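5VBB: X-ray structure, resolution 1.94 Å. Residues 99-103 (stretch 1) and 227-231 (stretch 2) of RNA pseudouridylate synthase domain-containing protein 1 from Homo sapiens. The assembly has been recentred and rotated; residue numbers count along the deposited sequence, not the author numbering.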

# COMPACT_ATOMS: atom_id res chain seq x y z
N TYR A 99 3.92 -3.01 -2.21
CA TYR A 99 3.56 -1.61 -2.34
C TYR A 99 4.75 -0.83 -2.77
O TYR A 99 5.88 -1.25 -2.51
CB TYR A 99 3.14 -1.04 -0.97
CG TYR A 99 1.93 -1.68 -0.35
CD1 TYR A 99 1.96 -3.00 0.09
CD2 TYR A 99 0.74 -0.96 -0.19
CE1 TYR A 99 0.83 -3.62 0.61
CE2 TYR A 99 -0.39 -1.56 0.38
CZ TYR A 99 -0.33 -2.89 0.77
OH TYR A 99 -1.37 -3.50 1.39
N LEU A 100 4.50 0.35 -3.33
CA LEU A 100 5.52 1.32 -3.63
C LEU A 100 5.29 2.48 -2.70
O LEU A 100 4.13 2.77 -2.37
CB LEU A 100 5.40 1.83 -5.07
CG LEU A 100 5.66 0.81 -6.15
CD1 LEU A 100 5.30 1.36 -7.49
CD2 LEU A 100 7.12 0.34 -6.15
N ALA A 101 6.37 3.22 -2.38
CA ALA A 101 6.25 4.41 -1.54
C ALA A 101 7.39 5.34 -1.75
O ALA A 101 8.46 4.90 -2.16
CB ALA A 101 6.19 4.02 -0.07
N LEU A 102 7.16 6.64 -1.45
CA LEU A 102 8.18 7.64 -1.39
C LEU A 102 8.28 7.95 0.09
O LEU A 102 7.30 8.35 0.68
CB LEU A 102 7.86 8.89 -2.17
CG LEU A 102 7.77 8.74 -3.68
CD1 LEU A 102 7.30 10.02 -4.32
CD2 LEU A 102 9.06 8.30 -4.26
N LEU A 103 9.45 7.70 0.69
CA LEU A 103 9.68 7.87 2.11
C LEU A 103 10.65 9.02 2.37
O LEU A 103 11.56 9.21 1.58
CB LEU A 103 10.34 6.59 2.65
CG LEU A 103 9.58 5.28 2.52
CD1 LEU A 103 10.30 4.21 3.31
CD2 LEU A 103 8.15 5.43 3.02
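Stretch 2 (227-231) PDPFL

Stretch 1 is a segment of β-strand that runs on beyond both ends of the window, and its alternation sets the rule of the contact. L100 and L102 point their CA-to-CB bonds toward stretch 2, A101 points away, and Y99 and L103 are out of reach. The strand therefore offers two leucine bumps with a stretch of bare backbone between them. Both leucines have chi1 m and chi2 t.

Stretch 2, PDPFL, has no regular helix or strand. Its backbone is extended at P227 and D228, bends at P229 (phi/psi -86/-12), and passes through F230 at -97/67 before extending again at L231. The register rises on both sides together: the CA of L100 lies 7.8 Å from the CA of D228, and the CA of L102 lies 7.6 Å from the CA of F230. The two segments thus advance in the same sense, but no backbone pairing joins them; there is no hydrogen bond across the contact, and side chains fill the space between the chains.

The main bump from stretch 2 is F230, whose CA-to-CB bond points toward the strand and whose chi1 is m. Its ring lies against both leucines and the backbone between them. The CB of L100 stands 4.0 Å from CD2 of F230, and the CG of L102, approaching obliquely, is 4.1 Å from CG of F230. One edge atom of the ring reaches the backbone itself: CE2 of F230 is 3.6 Å from the carbonyl O of L100, which meets the ring at its edge, near its plane, and 4.0 Å from the CA of A101. Since A101 turns its methyl away, the ring meets main chain at this position.

L100 returns the gesture, reaching into the bend formed by D228 and P229. Its CD1 lies 3.4 Å from OD1 of D228 and 4.4 Å from CD of P229, the first a close packing contact between a methyl and a carboxylate oxygen, the second a looser apolar one. The same OD1 accepts a hydrogen bond from the backbone N of F230 (3.0 Å between OD1 and N), closing a small loop over P229, while OD2 is satisfied elsewhere in the structure. A weak hydrogen bond from N of L231 to O of P229, 3.2 Å, spans the next residue, F230.

The lesson is economical: 226 Å² of buried surface, counting both sides, rests chiefly on one aromatic ring and two leucines, with a self-bonded loop carrying the ring.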

# COMPACT_ATOMS: atom_id res chain seq x y z
N PRO A 227 0.17 0.09 -12.77
CA PRO A 227 1.17 1.09 -13.16
C PRO A 227 1.77 1.78 -11.94
O PRO A 227 1.13 1.92 -10.90
CB PRO A 227 0.37 2.10 -13.98
CG PRO A 227 -0.83 1.38 -14.44
CD PRO A 227 -1.16 0.45 -13.30
N ASP A 228 3.02 2.19 -12.07
CA ASP A 228 3.77 2.89 -11.02
C ASP A 228 3.41 4.39 -11.07
O ASP A 228 3.72 5.04 -12.07
CB ASP A 228 5.25 2.70 -11.28
CG ASP A 228 6.20 3.46 -10.39
OD1 ASP A 228 5.72 4.13 -9.44
OD2 ASP A 228 7.40 3.35 -10.60
N PRO A 229 2.80 4.98 -10.02
CA PRO A 229 2.44 6.41 -10.08
C PRO A 229 3.54 7.37 -9.68
O PRO A 229 3.38 8.58 -9.86
CB PRO A 229 1.30 6.49 -9.06
CG PRO A 229 1.74 5.53 -7.99
CD PRO A 229 2.36 4.39 -8.74
N PHE A 230 4.63 6.88 -9.10
CA PHE A 230 5.70 7.72 -8.55
C PHE A 230 6.81 7.84 -9.55
O PHE A 230 7.91 7.37 -9.33
CB PHE A 230 6.16 7.15 -7.20
CG PHE A 230 5.01 6.96 -6.21
CD1 PHE A 230 4.03 7.93 -6.05
CD2 PHE A 230 4.93 5.81 -5.44
CE1 PHE A 230 2.96 7.73 -5.15
CE2 PHE A 230 3.89 5.62 -4.53
CZ PHE A 230 2.96 6.61 -4.33
N LEU A 231 6.49 8.52 -10.67
CA LEU A 231 7.41 8.74 -11.77
C LEU A 231 7.55 10.22 -12.05
O LEU A 231 6.54 10.92 -12.04
CB LEU A 231 6.87 8.08 -13.03
CG LEU A 231 6.77 6.55 -13.02
CD1 LEU A 231 6.03 6.07 -14.26
CD2 LEU A 231 8.15 5.92 -12.96